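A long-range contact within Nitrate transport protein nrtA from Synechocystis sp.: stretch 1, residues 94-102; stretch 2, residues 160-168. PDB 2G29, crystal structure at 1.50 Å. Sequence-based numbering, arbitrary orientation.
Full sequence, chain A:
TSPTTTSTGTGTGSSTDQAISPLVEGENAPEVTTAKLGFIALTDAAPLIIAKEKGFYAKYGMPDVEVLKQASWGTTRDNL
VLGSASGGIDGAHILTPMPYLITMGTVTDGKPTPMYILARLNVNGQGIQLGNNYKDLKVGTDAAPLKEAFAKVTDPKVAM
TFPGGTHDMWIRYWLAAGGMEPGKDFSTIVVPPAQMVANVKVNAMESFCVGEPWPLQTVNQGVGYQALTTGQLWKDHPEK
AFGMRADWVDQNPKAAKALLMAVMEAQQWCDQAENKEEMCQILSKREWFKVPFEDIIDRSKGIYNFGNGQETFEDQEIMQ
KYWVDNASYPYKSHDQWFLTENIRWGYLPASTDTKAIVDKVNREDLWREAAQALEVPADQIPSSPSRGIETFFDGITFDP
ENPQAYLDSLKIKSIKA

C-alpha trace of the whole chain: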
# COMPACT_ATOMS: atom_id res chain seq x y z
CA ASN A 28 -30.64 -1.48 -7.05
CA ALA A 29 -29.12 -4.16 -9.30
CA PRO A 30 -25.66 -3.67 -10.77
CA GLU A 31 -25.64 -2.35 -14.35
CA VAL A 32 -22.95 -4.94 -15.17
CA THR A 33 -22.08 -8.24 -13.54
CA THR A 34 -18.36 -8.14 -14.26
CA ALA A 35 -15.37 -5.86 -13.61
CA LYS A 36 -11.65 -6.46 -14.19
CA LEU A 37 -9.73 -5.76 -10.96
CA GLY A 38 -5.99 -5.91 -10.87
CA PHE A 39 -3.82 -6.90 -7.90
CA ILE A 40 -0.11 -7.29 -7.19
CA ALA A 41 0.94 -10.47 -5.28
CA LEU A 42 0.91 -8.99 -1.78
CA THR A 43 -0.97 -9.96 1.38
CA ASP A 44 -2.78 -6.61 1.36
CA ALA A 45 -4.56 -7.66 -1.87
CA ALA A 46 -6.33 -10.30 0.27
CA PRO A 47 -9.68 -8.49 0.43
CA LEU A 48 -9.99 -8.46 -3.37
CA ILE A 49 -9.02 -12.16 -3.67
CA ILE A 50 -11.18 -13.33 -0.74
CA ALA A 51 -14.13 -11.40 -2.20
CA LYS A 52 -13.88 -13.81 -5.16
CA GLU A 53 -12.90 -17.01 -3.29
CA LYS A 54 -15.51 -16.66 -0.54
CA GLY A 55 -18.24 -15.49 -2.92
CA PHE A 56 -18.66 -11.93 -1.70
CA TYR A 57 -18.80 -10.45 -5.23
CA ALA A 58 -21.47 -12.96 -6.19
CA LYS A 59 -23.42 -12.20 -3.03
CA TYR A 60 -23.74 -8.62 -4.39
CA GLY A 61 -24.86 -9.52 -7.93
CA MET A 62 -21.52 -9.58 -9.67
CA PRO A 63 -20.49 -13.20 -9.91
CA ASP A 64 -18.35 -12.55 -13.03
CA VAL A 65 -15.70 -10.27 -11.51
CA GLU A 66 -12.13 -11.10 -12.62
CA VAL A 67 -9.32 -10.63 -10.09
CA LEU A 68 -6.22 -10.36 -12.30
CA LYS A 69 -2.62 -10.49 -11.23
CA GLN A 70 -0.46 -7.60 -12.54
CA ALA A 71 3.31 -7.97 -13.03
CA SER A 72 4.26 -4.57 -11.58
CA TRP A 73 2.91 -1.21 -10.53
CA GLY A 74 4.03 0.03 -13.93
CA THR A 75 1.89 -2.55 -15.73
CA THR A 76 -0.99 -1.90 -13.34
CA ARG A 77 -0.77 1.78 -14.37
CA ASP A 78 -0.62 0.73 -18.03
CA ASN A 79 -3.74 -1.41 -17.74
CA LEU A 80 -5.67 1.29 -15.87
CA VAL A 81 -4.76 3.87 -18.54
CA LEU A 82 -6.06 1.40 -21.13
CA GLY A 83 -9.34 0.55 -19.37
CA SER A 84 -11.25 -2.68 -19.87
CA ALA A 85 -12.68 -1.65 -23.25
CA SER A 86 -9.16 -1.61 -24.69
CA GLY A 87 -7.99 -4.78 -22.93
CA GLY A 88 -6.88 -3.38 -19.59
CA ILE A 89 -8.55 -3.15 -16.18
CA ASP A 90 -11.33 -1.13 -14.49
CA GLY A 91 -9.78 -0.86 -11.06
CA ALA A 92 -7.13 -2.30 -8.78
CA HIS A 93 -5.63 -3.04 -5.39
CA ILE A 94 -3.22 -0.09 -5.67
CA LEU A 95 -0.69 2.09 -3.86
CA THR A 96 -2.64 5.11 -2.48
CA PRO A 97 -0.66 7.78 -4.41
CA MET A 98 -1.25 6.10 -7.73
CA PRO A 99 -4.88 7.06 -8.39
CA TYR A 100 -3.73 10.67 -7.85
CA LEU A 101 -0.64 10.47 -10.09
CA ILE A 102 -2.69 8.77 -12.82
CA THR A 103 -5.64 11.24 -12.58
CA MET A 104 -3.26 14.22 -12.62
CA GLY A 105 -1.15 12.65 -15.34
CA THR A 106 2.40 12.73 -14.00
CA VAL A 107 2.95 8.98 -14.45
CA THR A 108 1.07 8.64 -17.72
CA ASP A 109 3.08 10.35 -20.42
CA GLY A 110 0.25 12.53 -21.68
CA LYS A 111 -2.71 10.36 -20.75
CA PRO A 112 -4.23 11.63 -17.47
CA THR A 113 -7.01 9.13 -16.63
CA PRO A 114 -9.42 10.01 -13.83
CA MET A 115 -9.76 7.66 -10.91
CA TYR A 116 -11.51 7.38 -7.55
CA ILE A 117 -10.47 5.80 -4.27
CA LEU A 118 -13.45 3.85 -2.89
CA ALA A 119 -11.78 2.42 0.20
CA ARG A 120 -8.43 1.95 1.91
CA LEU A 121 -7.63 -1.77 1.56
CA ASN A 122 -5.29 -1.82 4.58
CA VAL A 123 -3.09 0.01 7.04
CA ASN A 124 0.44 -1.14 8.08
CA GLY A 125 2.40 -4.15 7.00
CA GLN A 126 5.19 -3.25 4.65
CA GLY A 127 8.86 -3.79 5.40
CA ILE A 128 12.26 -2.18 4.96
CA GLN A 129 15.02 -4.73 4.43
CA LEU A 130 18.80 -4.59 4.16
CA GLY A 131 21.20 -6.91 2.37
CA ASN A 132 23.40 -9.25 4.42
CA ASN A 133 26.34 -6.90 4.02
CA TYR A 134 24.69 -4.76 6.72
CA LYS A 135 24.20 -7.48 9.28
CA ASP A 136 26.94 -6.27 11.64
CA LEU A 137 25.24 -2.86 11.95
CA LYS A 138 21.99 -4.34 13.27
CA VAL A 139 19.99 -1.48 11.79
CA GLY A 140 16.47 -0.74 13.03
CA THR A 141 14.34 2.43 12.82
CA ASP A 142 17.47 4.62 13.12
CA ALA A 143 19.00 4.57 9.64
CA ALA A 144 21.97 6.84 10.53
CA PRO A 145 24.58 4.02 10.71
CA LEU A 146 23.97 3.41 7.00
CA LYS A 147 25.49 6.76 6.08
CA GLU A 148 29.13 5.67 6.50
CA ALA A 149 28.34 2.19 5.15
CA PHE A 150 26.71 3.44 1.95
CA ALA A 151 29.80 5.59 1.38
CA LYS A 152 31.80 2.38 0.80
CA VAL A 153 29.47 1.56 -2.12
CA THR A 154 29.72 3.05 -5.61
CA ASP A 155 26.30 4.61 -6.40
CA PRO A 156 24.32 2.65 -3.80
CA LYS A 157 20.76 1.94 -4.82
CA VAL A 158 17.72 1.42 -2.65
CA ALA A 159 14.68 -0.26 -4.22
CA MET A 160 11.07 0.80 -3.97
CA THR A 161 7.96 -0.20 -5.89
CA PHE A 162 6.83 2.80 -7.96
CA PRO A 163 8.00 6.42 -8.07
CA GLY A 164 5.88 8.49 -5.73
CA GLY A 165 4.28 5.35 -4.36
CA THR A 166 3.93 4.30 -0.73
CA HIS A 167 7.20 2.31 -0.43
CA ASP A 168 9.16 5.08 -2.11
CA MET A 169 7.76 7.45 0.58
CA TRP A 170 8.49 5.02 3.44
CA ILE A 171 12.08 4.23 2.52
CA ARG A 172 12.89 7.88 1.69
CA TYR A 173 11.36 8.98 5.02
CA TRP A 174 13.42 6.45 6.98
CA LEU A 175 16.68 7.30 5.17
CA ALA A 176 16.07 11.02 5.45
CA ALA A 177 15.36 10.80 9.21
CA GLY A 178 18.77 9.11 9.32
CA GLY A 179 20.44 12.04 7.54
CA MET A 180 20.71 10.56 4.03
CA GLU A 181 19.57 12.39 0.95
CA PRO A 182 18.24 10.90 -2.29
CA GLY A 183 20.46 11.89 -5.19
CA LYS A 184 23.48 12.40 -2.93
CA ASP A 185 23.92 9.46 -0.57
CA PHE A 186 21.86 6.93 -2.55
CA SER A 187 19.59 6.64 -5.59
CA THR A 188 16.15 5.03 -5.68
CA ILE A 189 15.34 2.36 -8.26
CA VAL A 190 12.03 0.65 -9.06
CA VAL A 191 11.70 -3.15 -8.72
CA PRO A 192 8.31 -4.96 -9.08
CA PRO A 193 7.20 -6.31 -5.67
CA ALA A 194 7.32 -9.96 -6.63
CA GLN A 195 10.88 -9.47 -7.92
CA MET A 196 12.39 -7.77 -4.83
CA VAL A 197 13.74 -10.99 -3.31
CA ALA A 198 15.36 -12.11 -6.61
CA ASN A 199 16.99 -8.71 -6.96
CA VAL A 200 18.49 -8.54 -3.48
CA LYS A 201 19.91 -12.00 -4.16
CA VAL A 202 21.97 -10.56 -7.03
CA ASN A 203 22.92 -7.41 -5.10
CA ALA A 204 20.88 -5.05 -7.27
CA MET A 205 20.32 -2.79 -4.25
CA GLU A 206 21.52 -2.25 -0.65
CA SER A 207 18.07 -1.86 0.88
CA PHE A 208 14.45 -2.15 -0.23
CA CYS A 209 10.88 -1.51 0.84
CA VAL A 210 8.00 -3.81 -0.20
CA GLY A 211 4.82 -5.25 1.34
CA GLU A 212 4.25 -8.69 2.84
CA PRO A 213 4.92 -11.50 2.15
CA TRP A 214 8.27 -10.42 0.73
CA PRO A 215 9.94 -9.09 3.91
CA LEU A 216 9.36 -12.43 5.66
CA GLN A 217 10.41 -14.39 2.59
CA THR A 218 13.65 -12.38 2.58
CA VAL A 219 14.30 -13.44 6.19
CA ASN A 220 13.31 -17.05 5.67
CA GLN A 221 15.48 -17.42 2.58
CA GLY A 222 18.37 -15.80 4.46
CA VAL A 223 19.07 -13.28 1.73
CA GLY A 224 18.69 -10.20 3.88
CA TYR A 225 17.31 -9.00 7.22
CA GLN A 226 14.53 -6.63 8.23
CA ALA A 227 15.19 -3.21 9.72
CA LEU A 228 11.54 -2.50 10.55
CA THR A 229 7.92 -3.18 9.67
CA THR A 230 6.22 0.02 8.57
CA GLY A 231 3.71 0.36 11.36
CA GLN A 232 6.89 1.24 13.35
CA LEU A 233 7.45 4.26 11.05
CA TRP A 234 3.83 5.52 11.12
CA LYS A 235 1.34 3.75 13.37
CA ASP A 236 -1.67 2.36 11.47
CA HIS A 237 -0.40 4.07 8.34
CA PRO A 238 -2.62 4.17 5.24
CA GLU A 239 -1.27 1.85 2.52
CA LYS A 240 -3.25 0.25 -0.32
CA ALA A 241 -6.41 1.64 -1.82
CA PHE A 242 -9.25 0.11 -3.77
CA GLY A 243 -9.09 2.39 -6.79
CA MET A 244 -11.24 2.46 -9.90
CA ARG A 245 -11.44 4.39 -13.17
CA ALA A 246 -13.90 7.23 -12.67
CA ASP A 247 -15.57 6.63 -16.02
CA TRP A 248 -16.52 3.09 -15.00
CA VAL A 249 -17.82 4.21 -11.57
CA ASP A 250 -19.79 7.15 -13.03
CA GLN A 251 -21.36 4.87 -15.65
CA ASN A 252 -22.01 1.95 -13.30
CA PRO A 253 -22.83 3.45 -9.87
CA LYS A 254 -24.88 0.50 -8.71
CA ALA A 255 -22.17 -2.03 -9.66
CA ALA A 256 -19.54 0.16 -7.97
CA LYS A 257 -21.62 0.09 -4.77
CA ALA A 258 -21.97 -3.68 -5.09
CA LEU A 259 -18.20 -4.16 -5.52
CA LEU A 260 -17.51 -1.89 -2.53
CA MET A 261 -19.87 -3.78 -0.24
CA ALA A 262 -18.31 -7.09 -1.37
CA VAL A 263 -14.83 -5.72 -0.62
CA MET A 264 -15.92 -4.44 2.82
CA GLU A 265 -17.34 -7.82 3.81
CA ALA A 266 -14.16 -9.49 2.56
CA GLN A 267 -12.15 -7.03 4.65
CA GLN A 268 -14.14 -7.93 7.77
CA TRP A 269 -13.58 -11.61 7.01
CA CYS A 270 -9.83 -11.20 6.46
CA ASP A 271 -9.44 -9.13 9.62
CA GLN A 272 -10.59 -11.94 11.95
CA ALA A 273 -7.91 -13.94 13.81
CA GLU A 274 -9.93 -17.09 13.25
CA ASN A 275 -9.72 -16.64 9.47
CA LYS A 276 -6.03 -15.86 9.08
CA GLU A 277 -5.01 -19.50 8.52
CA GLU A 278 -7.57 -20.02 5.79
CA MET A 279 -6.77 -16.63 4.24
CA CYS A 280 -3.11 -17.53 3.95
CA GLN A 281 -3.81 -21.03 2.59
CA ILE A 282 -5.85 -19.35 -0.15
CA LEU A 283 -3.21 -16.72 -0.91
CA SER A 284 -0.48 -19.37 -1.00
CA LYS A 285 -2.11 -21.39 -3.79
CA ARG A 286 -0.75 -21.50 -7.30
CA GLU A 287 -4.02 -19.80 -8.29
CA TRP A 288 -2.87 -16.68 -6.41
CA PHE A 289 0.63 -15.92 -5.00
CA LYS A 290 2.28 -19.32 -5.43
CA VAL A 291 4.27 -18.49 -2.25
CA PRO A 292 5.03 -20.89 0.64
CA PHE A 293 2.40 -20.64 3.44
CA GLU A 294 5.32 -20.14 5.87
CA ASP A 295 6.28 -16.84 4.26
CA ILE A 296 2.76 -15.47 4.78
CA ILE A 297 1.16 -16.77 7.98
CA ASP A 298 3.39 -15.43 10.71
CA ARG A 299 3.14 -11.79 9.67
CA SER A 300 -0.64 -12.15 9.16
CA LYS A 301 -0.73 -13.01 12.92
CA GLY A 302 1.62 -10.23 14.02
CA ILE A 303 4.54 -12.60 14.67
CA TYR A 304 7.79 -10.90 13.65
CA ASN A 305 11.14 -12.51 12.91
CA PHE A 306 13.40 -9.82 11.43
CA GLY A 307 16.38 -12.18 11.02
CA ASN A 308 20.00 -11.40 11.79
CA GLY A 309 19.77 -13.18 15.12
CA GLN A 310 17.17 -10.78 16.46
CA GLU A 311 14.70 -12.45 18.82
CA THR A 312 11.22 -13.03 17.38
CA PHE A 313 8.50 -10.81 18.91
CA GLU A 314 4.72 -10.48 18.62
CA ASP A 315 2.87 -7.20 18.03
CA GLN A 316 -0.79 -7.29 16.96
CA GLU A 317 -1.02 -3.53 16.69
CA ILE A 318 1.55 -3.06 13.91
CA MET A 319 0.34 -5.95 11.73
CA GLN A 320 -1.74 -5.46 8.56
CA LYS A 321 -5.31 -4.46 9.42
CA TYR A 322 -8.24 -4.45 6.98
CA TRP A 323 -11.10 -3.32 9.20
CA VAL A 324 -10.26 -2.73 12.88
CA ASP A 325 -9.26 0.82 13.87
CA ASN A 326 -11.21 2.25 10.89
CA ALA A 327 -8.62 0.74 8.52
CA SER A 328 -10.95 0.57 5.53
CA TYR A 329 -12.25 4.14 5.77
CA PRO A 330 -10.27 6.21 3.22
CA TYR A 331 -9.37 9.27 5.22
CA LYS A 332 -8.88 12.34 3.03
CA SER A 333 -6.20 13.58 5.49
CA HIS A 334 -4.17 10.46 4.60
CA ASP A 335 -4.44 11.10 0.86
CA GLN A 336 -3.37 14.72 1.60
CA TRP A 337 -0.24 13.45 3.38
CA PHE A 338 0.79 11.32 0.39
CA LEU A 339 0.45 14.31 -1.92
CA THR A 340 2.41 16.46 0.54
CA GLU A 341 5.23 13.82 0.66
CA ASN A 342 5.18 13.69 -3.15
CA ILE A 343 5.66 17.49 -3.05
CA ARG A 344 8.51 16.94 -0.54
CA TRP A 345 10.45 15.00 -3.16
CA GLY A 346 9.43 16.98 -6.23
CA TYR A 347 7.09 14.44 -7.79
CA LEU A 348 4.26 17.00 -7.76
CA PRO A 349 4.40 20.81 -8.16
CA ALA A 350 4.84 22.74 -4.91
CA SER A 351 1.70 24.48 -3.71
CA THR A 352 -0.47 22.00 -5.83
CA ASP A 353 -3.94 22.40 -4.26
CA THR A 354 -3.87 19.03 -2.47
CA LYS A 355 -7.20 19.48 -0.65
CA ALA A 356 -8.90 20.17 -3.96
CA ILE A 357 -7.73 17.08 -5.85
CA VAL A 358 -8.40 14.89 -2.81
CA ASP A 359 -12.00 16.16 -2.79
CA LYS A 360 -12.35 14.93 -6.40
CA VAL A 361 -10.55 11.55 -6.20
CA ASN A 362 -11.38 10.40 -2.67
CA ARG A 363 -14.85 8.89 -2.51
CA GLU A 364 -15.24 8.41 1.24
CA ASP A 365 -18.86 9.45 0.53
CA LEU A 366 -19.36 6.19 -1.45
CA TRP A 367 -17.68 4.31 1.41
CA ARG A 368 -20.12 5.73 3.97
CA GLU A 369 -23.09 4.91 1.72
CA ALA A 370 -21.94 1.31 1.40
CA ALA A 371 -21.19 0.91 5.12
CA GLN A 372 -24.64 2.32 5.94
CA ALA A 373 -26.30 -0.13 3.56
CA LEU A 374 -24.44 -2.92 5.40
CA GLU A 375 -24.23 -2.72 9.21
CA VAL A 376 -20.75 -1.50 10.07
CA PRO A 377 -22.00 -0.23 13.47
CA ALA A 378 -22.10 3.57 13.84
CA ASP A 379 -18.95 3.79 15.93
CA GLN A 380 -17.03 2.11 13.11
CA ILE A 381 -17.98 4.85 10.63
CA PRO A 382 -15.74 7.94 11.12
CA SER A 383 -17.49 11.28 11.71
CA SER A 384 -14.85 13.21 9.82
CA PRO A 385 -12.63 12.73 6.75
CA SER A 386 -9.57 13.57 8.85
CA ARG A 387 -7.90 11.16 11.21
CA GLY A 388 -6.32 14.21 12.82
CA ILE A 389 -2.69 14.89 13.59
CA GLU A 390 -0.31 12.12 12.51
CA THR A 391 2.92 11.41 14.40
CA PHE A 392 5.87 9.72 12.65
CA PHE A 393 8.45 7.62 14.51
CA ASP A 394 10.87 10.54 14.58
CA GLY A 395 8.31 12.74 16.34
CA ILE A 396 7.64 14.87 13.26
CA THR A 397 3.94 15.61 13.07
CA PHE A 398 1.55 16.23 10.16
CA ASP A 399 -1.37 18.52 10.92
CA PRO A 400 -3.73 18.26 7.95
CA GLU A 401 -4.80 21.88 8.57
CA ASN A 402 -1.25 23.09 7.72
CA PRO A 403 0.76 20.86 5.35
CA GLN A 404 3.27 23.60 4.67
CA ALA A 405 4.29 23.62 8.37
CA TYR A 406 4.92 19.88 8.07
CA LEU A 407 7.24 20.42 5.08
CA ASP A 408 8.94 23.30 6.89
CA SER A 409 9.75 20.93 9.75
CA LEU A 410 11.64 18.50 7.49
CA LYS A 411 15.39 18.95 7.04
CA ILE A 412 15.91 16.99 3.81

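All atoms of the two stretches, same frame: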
# COMPACT_ATOMS: atom_id res chain seq x y z
N ILE A 94 -4.22 -1.04 -5.20
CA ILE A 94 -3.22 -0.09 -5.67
C ILE A 94 -2.58 0.76 -4.59
O ILE A 94 -3.16 1.01 -3.54
CB ILE A 94 -3.90 0.80 -6.75
CG1 ILE A 94 -2.85 1.58 -7.55
CG2 ILE A 94 -4.93 1.73 -6.10
CD1 ILE A 94 -3.40 2.03 -8.96
N LEU A 95 -1.35 1.21 -4.83
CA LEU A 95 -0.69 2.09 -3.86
C LEU A 95 -1.54 3.38 -3.79
O LEU A 95 -1.94 3.93 -4.84
CB LEU A 95 0.71 2.44 -4.38
CG LEU A 95 1.62 1.25 -4.72
CD1 LEU A 95 3.02 1.73 -5.13
CD2 LEU A 95 1.76 0.33 -3.50
N THR A 96 -1.80 3.91 -2.60
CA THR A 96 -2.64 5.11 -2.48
C THR A 96 -2.26 6.31 -3.38
O THR A 96 -3.13 6.94 -3.95
CB THR A 96 -2.79 5.57 -0.99
OG1 THR A 96 -3.62 4.62 -0.31
CG2 THR A 96 -3.42 6.96 -0.86
N PRO A 97 -0.96 6.63 -3.54
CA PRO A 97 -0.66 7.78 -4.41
C PRO A 97 -1.00 7.57 -5.86
O PRO A 97 -1.28 8.53 -6.55
CB PRO A 97 0.85 8.03 -4.24
CG PRO A 97 1.35 6.87 -3.45
CD PRO A 97 0.22 6.17 -2.79
N MET A 98 -1.03 6.32 -6.30
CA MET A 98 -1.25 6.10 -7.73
C MET A 98 -2.53 6.64 -8.37
O MET A 98 -2.46 7.20 -9.47
CB MET A 98 -0.98 4.64 -8.13
CG MET A 98 0.52 4.30 -8.06
SD MET A 98 0.83 2.50 -8.26
CE MET A 98 0.41 2.34 -10.03
N PRO A 99 -3.69 6.51 -7.73
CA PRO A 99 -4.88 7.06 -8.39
C PRO A 99 -4.71 8.57 -8.61
O PRO A 99 -5.23 9.12 -9.60
CB PRO A 99 -6.00 6.72 -7.40
CG PRO A 99 -5.55 5.39 -6.89
CD PRO A 99 -4.06 5.57 -6.65
N TYR A 100 -3.97 9.25 -7.73
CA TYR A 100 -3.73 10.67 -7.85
C TYR A 100 -2.75 10.96 -9.00
O TYR A 100 -3.00 11.82 -9.83
CB TYR A 100 -3.16 11.23 -6.54
CG TYR A 100 -4.23 11.33 -5.49
CD1 TYR A 100 -4.42 10.33 -4.53
CD2 TYR A 100 -5.13 12.40 -5.53
CE1 TYR A 100 -5.47 10.41 -3.63
CE2 TYR A 100 -6.19 12.48 -4.65
CZ TYR A 100 -6.35 11.48 -3.71
OH TYR A 100 -7.43 11.57 -2.87
N LEU A 101 -1.63 10.24 -9.04
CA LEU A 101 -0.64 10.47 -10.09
C LEU A 101 -1.20 10.14 -11.48
O LEU A 101 -0.84 10.74 -12.48
CB LEU A 101 0.61 9.67 -9.79
CG LEU A 101 1.27 10.00 -8.43
CD1 LEU A 101 2.26 8.92 -8.09
CD2 LEU A 101 1.98 11.36 -8.47
N ILE A 102 -2.09 9.16 -11.55
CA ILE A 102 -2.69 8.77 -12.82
C ILE A 102 -3.78 9.80 -13.22
O ILE A 102 -3.89 10.17 -14.40
CB ILE A 102 -3.28 7.35 -12.74
CG1 ILE A 102 -2.14 6.35 -12.56
CG2 ILE A 102 -4.08 7.05 -14.00
CD1 ILE A 102 -2.63 4.91 -12.20
N MET A 160 12.43 0.54 -4.39
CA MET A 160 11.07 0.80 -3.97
C MET A 160 10.19 0.31 -5.12
O MET A 160 10.69 -0.22 -6.12
CB MET A 160 10.84 2.25 -3.57
CG MET A 160 11.42 3.32 -4.48
SD MET A 160 10.49 3.44 -6.04
CE MET A 160 11.41 4.80 -6.88
N THR A 161 8.88 0.47 -4.97
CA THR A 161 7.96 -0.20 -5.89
C THR A 161 7.33 0.60 -7.03
O THR A 161 6.74 0.00 -7.92
CB THR A 161 6.84 -0.79 -5.03
OG1 THR A 161 6.20 0.28 -4.37
CG2 THR A 161 7.39 -1.75 -3.99
N PHE A 162 7.42 1.92 -6.97
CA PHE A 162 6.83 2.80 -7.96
C PHE A 162 7.21 4.20 -7.54
O PHE A 162 7.10 4.53 -6.35
CB PHE A 162 5.28 2.70 -7.96
CG PHE A 162 4.64 3.40 -9.13
CD1 PHE A 162 4.70 2.83 -10.40
CD2 PHE A 162 4.06 4.65 -8.98
CE1 PHE A 162 4.17 3.50 -11.52
CE2 PHE A 162 3.53 5.34 -10.09
CZ PHE A 162 3.59 4.76 -11.35
N PRO A 163 7.63 5.05 -8.49
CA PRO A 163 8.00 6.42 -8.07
C PRO A 163 6.83 7.22 -7.54
O PRO A 163 5.84 7.39 -8.23
CB PRO A 163 8.61 7.04 -9.34
CG PRO A 163 8.85 5.84 -10.29
CD PRO A 163 7.74 4.85 -9.95
N GLY A 164 6.95 7.71 -6.31
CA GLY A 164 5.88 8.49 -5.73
C GLY A 164 4.92 7.58 -4.98
O GLY A 164 3.98 8.06 -4.32
N GLY A 165 5.16 6.27 -5.05
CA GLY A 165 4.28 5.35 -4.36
C GLY A 165 4.54 5.25 -2.87
O GLY A 165 5.44 5.91 -2.35
N THR A 166 3.75 4.43 -2.17
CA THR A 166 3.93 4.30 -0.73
C THR A 166 5.34 3.86 -0.30
O THR A 166 5.94 4.51 0.55
CB THR A 166 2.90 3.27 -0.15
OG1 THR A 166 3.11 2.01 -0.80
CG2 THR A 166 1.43 3.70 -0.37
N HIS A 167 5.88 2.79 -0.89
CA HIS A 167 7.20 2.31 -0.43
C HIS A 167 8.30 3.30 -0.70
O HIS A 167 9.25 3.38 0.09
CB HIS A 167 7.50 0.92 -1.04
CG HIS A 167 6.33 0.02 -0.94
ND1 HIS A 167 6.02 -0.72 0.17
CD2 HIS A 167 5.28 -0.11 -1.79
CE1 HIS A 167 4.83 -1.28 0.01
NE2 HIS A 167 4.37 -0.91 -1.18
N ASP A 168 8.19 4.04 -1.80
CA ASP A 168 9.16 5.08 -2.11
C ASP A 168 9.09 6.10 -0.95
O ASP A 168 10.13 6.52 -0.40
CB ASP A 168 8.77 5.71 -3.46
CG ASP A 168 9.81 6.68 -4.01
OD1 ASP A 168 11.00 6.57 -3.66
OD2 ASP A 168 9.41 7.53 -4.85

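What brings the two backbones together? Residues 94-95 finish a strand and the chain then enters a helix, while the facing stretch makes a type II beta turn from Phe162 to Gly165 before its own helix begins at Thr166. The chains come nearest at Pro97 and Gly165, whose CA atoms lie 5.5 Å apart. No hydrogen bond crosses the contact, which is held by packing alone and buries 405 Å² in total.

How does Leu95 reach so many neighbours? Its CA-to-CB bond points toward the other stretch, and the m, t rotamer spreads the two methyls across it. Leu95 CD1 lies 3.7 Å from Phe162 CB and 3.9 Å from Gly165 CA; Leu95 CD2 lies 3.7 Å from His167 NE2, at the edge of the imidazole ring. Leu95 CD2 also sits 3.5 Å from Thr166 OG1, a hydroxyl already hydrogen-bonded elsewhere in the structure.

What shapes the pocket around Phe162? The CA-to-CB bond of Phe162 points toward the other stretch, and with chi1 at -169° (t) the ring lies against Met98 and Leu101. Met98 starts out sideways, but its m, t, p conformation folds the thioether over one ring face: Met98 SD is 4.2 Å from the centroid of the Phe162 ring and Met98 CE is 4.1 Å from that centroid, only 6° off the normal. The polarizable sulfur and the methyl C-H groups both suit the pi cloud. Leu101, also m, t, instead meets the ring edge, its CD1 4.3 Å from Phe162 CE2.

Why are there two glycines in the turn? Gly164 has phi/psi of 91/-4, where a CB would jam against the preceding carbonyl; it would also lie a tight 3.2 Å from Leu101 CD1. At Gly165 a CB would clash with Leu95 CD1, at 2.6 Å. Pro97 packs on the same backbone, its CG 3.4 Å from Gly165 CA.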